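Local structure of transcriptional regulator, putative (Vibrio cholerae O1 biovar eltor str. N16961, 3BJN) at residues Asn150-Arg153 / Ile154-His157; Ala75-Pro78 / Ala79-Glu83; Lys84-Tyr88 / Phe89-Pro93; Phe102-Ile105 / Arg106-Gly109. The protein probably binds DNA and represses allantoin and glyoxylate utilization operons as an IclR-type regulator, of which this chain is the C-terminal domain. One frame throughout, in Å; residues are numbered along the deposited sequence. Where two conformers were deposited one is given.

Contact 1: residues Asn150-Arg153 / Ile154-His157; sequences NKQR and IILH
Arg153 and His157, one helical turn apart, set their flat groups at a slant: the guanidinium and imidazole planes are 62° apart, and Arg153 CG lies 3.8 Å from His157 CD2. The arginine chain is stretched from CG to NE, with CG anti to the backbone N (chi1 170°), and this carries its head outward from the helix and slightly back, to the side of Asn150. There Arg153 NH2 donates to Asn150 OD1 at 3.0 Å, and Asn150 ND2 bonds to Arg146 O, engaging both amide ends. OD1 sits in the guanidinium plane, but the donor stands 54° out of the amide carbonyl plane, so no lone pair is met squarely. A water in the plane of the imidazole lies 2.8 Å from His157 NE2 and takes a weak bond from Arg153 NE.

All this happens on one flank of helix 144-163, the C-terminal helix of the IclR effector-type domain, a member of the GAF clan. Here it lies against helix 12-26: Arg153 NH1 bonds to Gln25 O, while the His157 side chain touches Leu22 and its ND1 pairs with Gln160.

The buried flank is aliphatic. Ile154 CD1 reaches back to 4.0 Å from Asn150 CB, and Ile155 CD1 meets Lys151 CG at 3.9 Å; both isoleucines also press on Ile124 of strand 121-130. On the exposed flank, Leu156 CD1 lies 3.8 Å from Gln152 NE2.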
loop_
_atom_site.group_PDB
_atom_site.type_symbol
_atom_site.label_atom_id
_atom_site.label_comp_id
_atom_site.label_asym_id
_atom_site.label_seq_id
_atom_site.Cartn_x
_atom_site.Cartn_y
_atom_site.Cartn_z
ATOM N N ASN A 150 -5.644 16.797 3.849
ATOM C CA ASN A 150 -4.214 16.489 4.113
ATOM C C ASN A 150 -3.562 15.662 3.020
ATOM O O ASN A 150 -2.562 14.957 3.261
ATOM C CB ASN A 150 -4.056 15.761 5.454
ATOM C CG ASN A 150 -4.413 16.631 6.623
ATOM O OD1 ASN A 150 -3.617 17.465 7.037
ATOM N ND2 ASN A 150 -5.638 16.471 7.144
ATOM N N LYS A 151 -4.117 15.731 1.810
ATOM C CA LYS A 151 -3.676 14.789 0.776
ATOM C C LYS A 151 -2.184 14.909 0.410
ATOM O O LYS A 151 -1.446 13.893 0.424
ATOM C CB LYS A 151 -4.573 14.938 -0.455
ATOM C CG LYS A 151 -4.369 13.821 -1.439
ATOM C CD LYS A 151 -5.311 13.974 -2.622
ATOM C CE LYS A 151 -5.017 12.917 -3.655
ATOM N NZ LYS A 151 -5.773 13.221 -4.911
ATOM N N GLN A 152 -1.722 16.132 0.114
ATOM C CA GLN A 152 -0.326 16.322 -0.288
ATOM C C GLN A 152 0.612 15.965 0.873
ATOM O O GLN A 152 1.669 15.359 0.655
ATOM C CB GLN A 152 -0.094 17.766 -0.763
ATOM C CG GLN A 152 1.385 18.127 -1.021
ATOM C CD GLN A 152 1.948 17.595 -2.339
ATOM O OE1 GLN A 152 1.506 16.570 -2.868
ATOM N NE2 GLN A 152 2.958 18.295 -2.860
ATOM N N ARG A 153 0.213 16.324 2.090
ATOM C CA ARG A 153 0.998 15.976 3.277
ATOM C C ARG A 153 1.169 14.464 3.406
ATOM O O ARG A 153 2.271 13.975 3.612
ATOM C CB ARG A 153 0.275 16.514 4.519
ATOM C CG ARG A 153 0.808 16.045 5.869
ATOM C CD ARG A 153 -0.162 16.511 6.932
ATOM N NE ARG A 153 0.307 16.312 8.312
ATOM C CZ ARG A 153 -0.426 16.600 9.382
ATOM N NH1 ARG A 153 0.100 16.433 10.596
ATOM N NH2 ARG A 153 -1.664 17.070 9.252
ATOM N N ILE A 154 0.081 13.724 3.288
ATOM C CA ILE A 154 0.166 12.260 3.387
ATOM C C ILE A 154 0.993 11.664 2.262
ATOM O O ILE A 154 1.855 10.826 2.504
ATOM C CB ILE A 154 -1.234 11.650 3.477
ATOM C CG1 ILE A 154 -1.881 12.131 4.800
ATOM C CG2 ILE A 154 -1.148 10.104 3.394
ATOM C CD1 ILE A 154 -3.411 11.863 4.862
ATOM N N ILE A 155 0.732 12.100 1.025
ATOM C CA ILE A 155 1.552 11.622 -0.124
ATOM C C ILE A 155 3.061 11.825 0.140
ATOM O O ILE A 155 3.850 10.900 0.029
ATOM C CB ILE A 155 1.105 12.350 -1.404
ATOM C CG1 ILE A 155 -0.304 11.888 -1.802
ATOM C CG2 ILE A 155 2.155 12.166 -2.559
ATOM C CD1 ILE A 155 -0.945 12.782 -2.868
ATOM N N LEU A 156 3.455 13.041 0.521
ATOM C CA LEU A 156 4.886 13.307 0.722
ATOM C C LEU A 156 5.459 12.422 1.841
ATOM O O LEU A 156 6.541 11.845 1.689
ATOM C CB LEU A 156 5.152 14.796 0.963
ATOM C CG LEU A 156 4.930 15.637 -0.304
ATOM C CD1 LEU A 156 5.033 17.093 0.107
ATOM C CD2 LEU A 156 5.917 15.316 -1.459
ATOM N N HIS A 157 4.737 12.277 2.958
ATOM C CA HIS A 157 5.261 11.480 4.053
ATOM C C HIS A 157 5.306 9.975 3.727
ATOM O O HIS A 157 6.226 9.260 4.150
ATOM C CB HIS A 157 4.445 11.720 5.338
ATOM C CG HIS A 157 4.751 13.022 6.023
ATOM N ND1 HIS A 157 6.043 13.456 6.276
ATOM C CD2 HIS A 157 3.923 13.961 6.541
ATOM C CE1 HIS A 157 5.984 14.628 6.911
ATOM N NE2 HIS A 157 4.713 14.928 7.119
HETATM O O HOH W 1 3.198 16.941 8.265
#

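Contact 2: residues Ala75-Pro78 / Ala79-Glu83; sequences AYMP and AARCE
Met77, a selenomethionine, reaches across to Arg81 and Cys82 at the start of helix 79-88, and its side chain can be traced atom by atom. CB already lies 4.1 Å from Arg81 CD. With chi1 at 68°, CG is placed between the backbone N and the carbonyl carbon, and from there it faces the first turn of the next helix, 3.9 Å from Cys82 CB in an apolar contact. The selenium is the atom that touches most: it lies 3.6 Å from Arg81 CD, about equally near Arg81 CG, and also close to the backbone N of Cys82. A bend at chi3 then turns the terminal methyl over the arginine head, where Met77 CE stands 4.1 Å above one face of the guanidinium, offset toward its rim. The arginine runs extended from CG to NE and crosses the Met77 chain at about a right angle. Since Arg81 was modelled in two conformers, packing on its outer atoms is less certain than that on Cys82. Leu64 also touches the Met77 side chain.

Behind this packing is the backbone. Cys82 N donates to Pro78 O at 3.0 Å with a nearly straight N-H...O angle of 176°, and Arg81 N adds a weak, strongly bent bond to the same oxygen. One carbonyl thus receives two amides of the opening turn. Met77 has left helical geometry after helix 67-76, and Pro78 is the N-cap residue of helix 79-88, so the whole is a short two-residue link between consecutive helices, with its first side chain folded over the start of the second.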
loop_
_atom_site.group_PDB
_atom_site.type_symbol
_atom_site.label_atom_id
_atom_site.label_comp_id
_atom_site.label_asym_id
_atom_site.label_seq_id
_atom_site.Cartn_x
_atom_site.Cartn_y
_atom_site.Cartn_z
ATOM N N ALA A 75 1.568 -2.393 -10.048
ATOM C CA ALA A 75 2.269 -1.517 -11.013
ATOM C C ALA A 75 3.782 -1.763 -11.057
ATOM O O ALA A 75 4.416 -1.605 -12.115
ATOM C CB ALA A 75 2.002 -0.048 -10.723
ATOM N N TYR A 76 4.358 -2.127 -9.913
ATOM C CA TYR A 76 5.826 -2.207 -9.785
ATOM C C TYR A 76 6.433 -3.603 -9.851
ATOM O O TYR A 76 7.650 -3.732 -10.062
ATOM C CB TYR A 76 6.313 -1.484 -8.519
ATOM C CG TYR A 76 6.398 0.011 -8.677
ATOM C CD1 TYR A 76 5.302 0.824 -8.430
ATOM C CD2 TYR A 76 7.588 0.615 -9.101
ATOM C CE1 TYR A 76 5.385 2.230 -8.582
ATOM C CE2 TYR A 76 7.683 1.992 -9.251
ATOM C CZ TYR A 76 6.588 2.794 -8.986
ATOM O OH TYR A 76 6.737 4.161 -9.148
HETATM N N MSE A 77 5.617 -4.637 -9.645
HETATM C CA MSE A 77 6.078 -6.014 -9.859
HETATM C C MSE A 77 6.266 -6.299 -11.369
HETATM O O MSE A 77 5.830 -5.516 -12.212
HETATM C CB MSE A 77 5.091 -7.014 -9.242
HETATM C CG MSE A 77 3.772 -7.048 -9.944
HETATM SE SE MSE A 77 2.621 -8.438 -9.159
HETATM C CE MSE A 77 2.645 -7.844 -7.290
ATOM N N PRO A 78 6.921 -7.425 -11.717
ATOM C CA PRO A 78 7.049 -7.803 -13.125
ATOM C C PRO A 78 5.690 -7.953 -13.794
ATOM O O PRO A 78 4.733 -8.449 -13.173
ATOM C CB PRO A 78 7.756 -9.155 -13.047
ATOM C CG PRO A 78 8.589 -9.033 -11.793
ATOM C CD PRO A 78 7.598 -8.399 -10.842
ATOM N N ALA A 79 5.610 -7.510 -15.043
ATOM C CA ALA A 79 4.365 -7.588 -15.810
ATOM C C ALA A 79 3.708 -8.961 -15.788
ATOM O O ALA A 79 2.489 -9.058 -15.600
ATOM C CB ALA A 79 4.606 -7.148 -17.241
ATOM N N ALA A 80 4.500 -10.014 -16.011
ATOM C CA ALA A 80 3.982 -11.382 -16.089
ATOM C C ALA A 80 3.271 -11.783 -14.807
ATOM O O ALA A 80 2.228 -12.444 -14.851
ATOM C CB ALA A 80 5.098 -12.343 -16.379
ATOM N N ARG A 81 3.860 -11.383 -13.680
ATOM C CA ARG A 81 3.330 -11.676 -12.357
ATOM C C ARG A 81 1.996 -10.944 -12.194
ATOM O O ARG A 81 0.973 -11.541 -11.838
ATOM C CB ARG A 81 4.329 -11.223 -11.291
ATOM C CG ARG A 81 3.993 -11.654 -9.873
ATOM C CD ARG A 81 4.993 -11.066 -8.849
ATOM N NE ARG A 81 4.621 -11.424 -7.477
ATOM C CZ ARG A 81 5.311 -11.134 -6.371
ATOM N NH1 ARG A 81 6.464 -10.460 -6.417
ATOM N NH2 ARG A 81 4.839 -11.535 -5.195
ATOM N N CYS A 82 2.025 -9.641 -12.466
ATOM C CA CYS A 82 0.841 -8.797 -12.398
ATOM C C CYS A 82 -0.309 -9.386 -13.256
ATOM O O CYS A 82 -1.450 -9.460 -12.802
ATOM C CB CYS A 82 1.177 -7.363 -12.832
ATOM S SG CYS A 82 -0.281 -6.335 -13.089
ATOM N N GLU A 83 0.014 -9.838 -14.467
ATOM C CA GLU A 83 -1.000 -10.408 -15.363
ATOM C C GLU A 83 -1.657 -11.664 -14.786
ATOM O O GLU A 83 -2.894 -11.810 -14.839
ATOM C CB GLU A 83 -0.407 -10.673 -16.761
ATOM C CG GLU A 83 0.008 -9.372 -17.449
ATOM C CD GLU A 83 0.947 -9.605 -18.631
ATOM O OE1 GLU A 83 1.248 -10.778 -18.966
ATOM O OE2 GLU A 83 1.379 -8.604 -19.227
#

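Contact 3: residues Lys84-Tyr88 / Phe89-Pro93; sequences KILRY and FGEDP
A Schellman motif ends helix 79-88, with Gly90 as its C-prime residue at positive phi (81°). Glu91 N donates to Leu86 O at 2.9 Å, and Gly90 N to Arg87 O at 3.1 Å; both donors stand above the carbonyl planes of their acceptors.

The side chains around this cap form two groups. In one, Tyr88 and Phe89 make an edge-to-face pair, centroids 4.9 Å apart and planes at 62°, with Tyr88 CD2 3.6 Å above the centre of the phenyl face. Ile85 runs alongside Phe89, its CG2 against CE2 of that ring, and Tyr38 stacks on Tyr88. In the other, Pro93 CG lies over the centre of the Arg87 guanidinium, 3.5 Å from its plane, while Leu86 CD1 meets Pro93 CB at 3.9 Å on the buried side, near Trp98 and Phe102.

Arg87 NH2 and Asp92 OD1, 4.6 Å apart, do not touch: they are bridged by a water that accepts from the arginine at 2.8 Å and donates to the aspartate, whose OD1 also bonds to Thr94 OG1. Their opposite charges would probably attract weakly; the water bridge and the proline over its face both limit where the guanidinium can lie.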
loop_
_atom_site.group_PDB
_atom_site.type_symbol
_atom_site.label_atom_id
_atom_site.label_comp_id
_atom_site.label_asym_id
_atom_site.label_seq_id
_atom_site.Cartn_x
_atom_site.Cartn_y
_atom_site.Cartn_z
ATOM N N LYS A 84 -0.850 -12.546 -14.195
ATOM C CA LYS A 84 -1.360 -13.784 -13.579
ATOM C C LYS A 84 -2.349 -13.475 -12.466
ATOM O O LYS A 84 -3.383 -14.150 -12.301
ATOM C CB LYS A 84 -0.206 -14.616 -12.993
ATOM C CG LYS A 84 0.639 -15.350 -14.008
ATOM C CD LYS A 84 1.690 -16.154 -13.273
ATOM C CE LYS A 84 2.538 -16.939 -14.243
ATOM N NZ LYS A 84 3.717 -17.492 -13.532
ATOM N N ILE A 85 -2.021 -12.454 -11.676
ATOM C CA ILE A 85 -2.850 -12.102 -10.552
ATOM C C ILE A 85 -4.172 -11.516 -11.050
ATOM O O ILE A 85 -5.232 -11.935 -10.633
ATOM C CB ILE A 85 -2.114 -11.107 -9.602
ATOM C CG1 ILE A 85 -0.944 -11.836 -8.938
ATOM C CG2 ILE A 85 -3.060 -10.579 -8.551
ATOM C CD1 ILE A 85 0.054 -10.900 -8.235
ATOM N N LEU A 86 -4.103 -10.563 -11.972
ATOM C CA LEU A 86 -5.329 -9.902 -12.442
ATOM C C LEU A 86 -6.227 -10.942 -13.139
ATOM O O LEU A 86 -7.453 -10.910 -12.971
ATOM C CB LEU A 86 -4.999 -8.744 -13.384
ATOM C CG LEU A 86 -4.494 -7.479 -12.668
ATOM C CD1 LEU A 86 -4.339 -6.378 -13.692
ATOM C CD2 LEU A 86 -5.430 -7.046 -11.571
ATOM N N ARG A 87 -5.618 -11.844 -13.922
ATOM C CA ARG A 87 -6.422 -12.882 -14.611
ATOM C C ARG A 87 -7.122 -13.825 -13.618
ATOM O O ARG A 87 -8.264 -14.289 -13.832
ATOM C CB ARG A 87 -5.603 -13.661 -15.646
ATOM C CG ARG A 87 -5.175 -12.769 -16.828
ATOM C CD ARG A 87 -4.840 -13.510 -18.097
ATOM N NE ARG A 87 -4.783 -12.551 -19.211
ATOM C CZ ARG A 87 -3.663 -12.041 -19.719
ATOM N NH1 ARG A 87 -2.473 -12.397 -19.232
ATOM N NH2 ARG A 87 -3.735 -11.167 -20.719
ATOM N N TYR A 88 -6.438 -14.154 -12.530
ATOM C CA TYR A 88 -7.088 -14.960 -11.503
ATOM C C TYR A 88 -8.349 -14.281 -10.979
ATOM O O TYR A 88 -9.363 -14.919 -10.779
ATOM C CB TYR A 88 -6.127 -15.178 -10.351
ATOM C CG TYR A 88 -6.765 -15.832 -9.160
ATOM C CD1 TYR A 88 -7.239 -17.147 -9.240
ATOM C CD2 TYR A 88 -6.896 -15.155 -7.947
ATOM C CE1 TYR A 88 -7.810 -17.790 -8.119
ATOM C CE2 TYR A 88 -7.475 -15.772 -6.822
ATOM C CZ TYR A 88 -7.925 -17.100 -6.926
ATOM O OH TYR A 88 -8.489 -17.694 -5.802
ATOM N N PHE A 89 -8.290 -12.965 -10.778
ATOM C CA PHE A 89 -9.443 -12.243 -10.266
ATOM C C PHE A 89 -10.427 -11.829 -11.363
ATOM O O PHE A 89 -11.351 -11.051 -11.101
ATOM C CB PHE A 89 -8.963 -11.023 -9.488
ATOM C CG PHE A 89 -8.331 -11.372 -8.173
ATOM C CD1 PHE A 89 -9.055 -12.083 -7.195
ATOM C CD2 PHE A 89 -6.999 -11.017 -7.908
ATOM C CE1 PHE A 89 -8.463 -12.440 -5.968
ATOM C CE2 PHE A 89 -6.414 -11.340 -6.656
ATOM C CZ PHE A 89 -7.136 -12.064 -5.703
ATOM N N GLY A 90 -10.218 -12.304 -12.588
ATOM C CA GLY A 90 -11.187 -12.089 -13.670
ATOM C C GLY A 90 -11.086 -10.726 -14.350
ATOM O O GLY A 90 -11.993 -10.303 -15.064
ATOM N N GLU A 91 -9.952 -10.068 -14.163
ATOM C CA GLU A 91 -9.663 -8.802 -14.811
ATOM C C GLU A 91 -8.836 -9.054 -16.053
ATOM O O GLU A 91 -8.090 -10.038 -16.126
ATOM C CB GLU A 91 -8.895 -7.876 -13.867
ATOM C CG GLU A 91 -9.668 -7.469 -12.612
ATOM C CD GLU A 91 -10.882 -6.554 -12.901
ATOM O OE1 GLU A 91 -10.798 -5.654 -13.771
ATOM O OE2 GLU A 91 -11.920 -6.737 -12.230
ATOM N N ASP A 92 -9.005 -8.172 -17.038
ATOM C CA ASP A 92 -8.243 -8.222 -18.279
ATOM C C ASP A 92 -7.150 -7.170 -18.164
ATOM O O ASP A 92 -7.428 -5.976 -18.287
ATOM C CB ASP A 92 -9.157 -7.958 -19.484
ATOM C CG ASP A 92 -8.401 -7.917 -20.821
ATOM O OD1 ASP A 92 -7.155 -8.025 -20.833
ATOM O OD2 ASP A 92 -9.071 -7.780 -21.874
ATOM N N PRO A 93 -5.900 -7.613 -17.935
ATOM C CA PRO A 93 -4.814 -6.655 -17.667
ATOM C C PRO A 93 -4.477 -5.749 -18.865
ATOM O O PRO A 93 -3.857 -4.699 -18.681
ATOM C CB PRO A 93 -3.626 -7.556 -17.313
ATOM C CG PRO A 93 -3.923 -8.868 -17.967
ATOM C CD PRO A 93 -5.427 -9.014 -17.890
HETATM O O HOH W 2 -6.315 -10.604 -21.605
#

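Contact 4: residues Phe102-Ile105 / Arg106-Gly109; sequences FEKI and RRHG
Residues 102-105 and 106-109 form the last turns of helix 96-108, and the backbone continues its i to i+4 pattern up to the end. Arg106 N bonds to Phe102 O, Arg107 N to Glu103 O and His108 N to Lys104 O. The last of these bonds, from Gly109 N to Ile105 O, is 2.7 Å long. Gly109 then leaves the helix with positive phi (85°), a value readily taken by glycine, and leads toward strand 111-114 of the antiparallel sheet in this IclR C-terminal domain.

On one flank the Arg106 chain, bent at chi3 (-66°), doubles back over the preceding turn. Phe102 O lies 3.7 Å above one face of its guanidinium, offset toward the rim, and Arg106 NH1 is 3.7 Å from Phe102 CB. That nitrogen also bonds to Ala75 O, tying the helix to the end of helix 67-76. Phe102 and Ile105 pack against that helix too.

Arg107 folds back in a similar way, its guanidinium face over Lys104 CA at 3.5 Å from the plane. Glu103 OE2 stays 5.1 Å from Arg106 NH2, and OE1 is similarly far from Arg107 NH1, so no salt bridge forms and any attraction is probably weak.

Lys104 CG lies 3.6 Å from His108 ND1. Lys104 O is gripped twice by His108, from its backbone N and from ND1, the latter at 3.0 Å and standing 44° out of the carbonyl plane.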
loop_
_atom_site.group_PDB
_atom_site.type_symbol
_atom_site.label_atom_id
_atom_site.label_comp_id
_atom_site.label_asym_id
_atom_site.label_seq_id
_atom_site.Cartn_x
_atom_site.Cartn_y
_atom_site.Cartn_z
ATOM N N PHE A 102 -1.595 1.928 -14.114
ATOM C CA PHE A 102 -0.215 1.551 -13.797
ATOM C C PHE A 102 0.799 2.571 -14.294
ATOM O O PHE A 102 1.756 2.881 -13.584
ATOM C CB PHE A 102 0.144 0.171 -14.326
ATOM C CG PHE A 102 -0.687 -0.942 -13.755
ATOM C CD1 PHE A 102 -1.157 -0.895 -12.434
ATOM C CD2 PHE A 102 -0.969 -2.057 -14.531
ATOM C CE1 PHE A 102 -1.931 -1.951 -11.906
ATOM C CE2 PHE A 102 -1.723 -3.098 -14.017
ATOM C CZ PHE A 102 -2.195 -3.056 -12.701
ATOM N N GLU A 103 0.582 3.098 -15.498
ATOM C CA GLU A 103 1.469 4.142 -16.038
ATOM C C GLU A 103 1.426 5.400 -15.171
ATOM O O GLU A 103 2.470 5.996 -14.861
ATOM C CB GLU A 103 1.118 4.478 -17.489
ATOM C CG GLU A 103 1.499 3.375 -18.486
ATOM C CD GLU A 103 0.720 3.471 -19.790
ATOM O OE1 GLU A 103 0.156 4.544 -20.080
ATOM O OE2 GLU A 103 0.662 2.464 -20.530
ATOM N N LYS A 104 0.221 5.801 -14.762
ATOM C CA LYS A 104 0.057 6.955 -13.870
ATOM C C LYS A 104 0.803 6.735 -12.555
ATOM O O LYS A 104 1.520 7.607 -12.069
ATOM C CB LYS A 104 -1.425 7.193 -13.603
ATOM C CG LYS A 104 -1.725 8.357 -12.675
ATOM C CD LYS A 104 -3.140 8.240 -12.108
ATOM C CE LYS A 104 -3.556 9.551 -11.440
ATOM N NZ LYS A 104 -5.014 9.603 -11.104
ATOM N N ILE A 105 0.630 5.548 -11.977
ATOM C CA ILE A 105 1.311 5.230 -10.734
ATOM C C ILE A 105 2.840 5.295 -10.867
ATOM O O ILE A 105 3.509 5.904 -10.030
ATOM C CB ILE A 105 0.853 3.852 -10.201
ATOM C CG1 ILE A 105 -0.620 3.939 -9.792
ATOM C CG2 ILE A 105 1.755 3.395 -9.050
ATOM C CD1 ILE A 105 -1.244 2.590 -9.506
ATOM N N ARG A 106 3.385 4.699 -11.930
ATOM C CA ARG A 106 4.835 4.708 -12.141
ATOM C C ARG A 106 5.389 6.113 -12.404
ATOM O O ARG A 106 6.513 6.426 -12.003
ATOM C CB ARG A 106 5.224 3.713 -13.249
ATOM C CG ARG A 106 5.009 2.278 -12.786
ATOM C CD ARG A 106 5.550 1.276 -13.758
ATOM N NE ARG A 106 4.824 1.314 -15.018
ATOM C CZ ARG A 106 3.993 0.368 -15.460
ATOM N NH1 ARG A 106 3.751 -0.731 -14.757
ATOM N NH2 ARG A 106 3.406 0.525 -16.640
ATOM N N ARG A 107 4.576 6.969 -13.013
ATOM C CA ARG A 107 4.926 8.379 -13.255
ATOM C C ARG A 107 4.991 9.141 -11.921
ATOM O O ARG A 107 5.911 9.935 -11.678
ATOM C CB ARG A 107 3.864 8.998 -14.180
ATOM C CG ARG A 107 3.934 10.499 -14.453
ATOM C CD ARG A 107 2.648 10.958 -15.160
ATOM N NE ARG A 107 2.201 9.968 -16.146
ATOM C CZ ARG A 107 0.931 9.612 -16.351
ATOM N NH1 ARG A 107 0.640 8.695 -17.261
ATOM N NH2 ARG A 107 -0.053 10.169 -15.656
ATOM N N HIS A 108 4.029 8.886 -11.045
ATOM C CA HIS A 108 3.946 9.629 -9.771
ATOM C C HIS A 108 4.805 9.046 -8.640
ATOM O O HIS A 108 5.263 9.776 -7.741
ATOM C CB HIS A 108 2.486 9.713 -9.324
ATOM C CG HIS A 108 1.681 10.696 -10.108
ATOM N ND1 HIS A 108 0.785 10.316 -11.083
ATOM C CD2 HIS A 108 1.666 12.048 -10.091
ATOM C CE1 HIS A 108 0.234 11.390 -11.616
ATOM N NE2 HIS A 108 0.754 12.455 -11.035
ATOM N N GLY A 109 4.981 7.720 -8.675
ATOM C CA GLY A 109 5.683 6.971 -7.633
ATOM C C GLY A 109 4.819 6.559 -6.446
ATOM O O GLY A 109 5.318 6.054 -5.428
#

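Overall arrangement
Contacts 2, 3 and 4 form one connected helical region, whereas contact 1 stands apart. Contacts 2 and 3 share helix 79-88: Met77 SE packs on Ile85 CD1 at 3.7 Å, and Glu83 CG on Pro93 CG at 4.0 Å. Contact 4 joins them from the following helix, with Cys82 SG 3.7 Å from Phe102 CE2 and Leu86 CD1 4.1 Å from Phe102 CZ, so Phe102 spans two successive turns of helix 79-88. Contact 1, on the C-terminal helix, is closest to contact 4 (centres about 16 Å, nearest atoms about 6 Å) and lies across the chain's centre from contacts 2 and 3, whose centres are about 26 and 31 Å away.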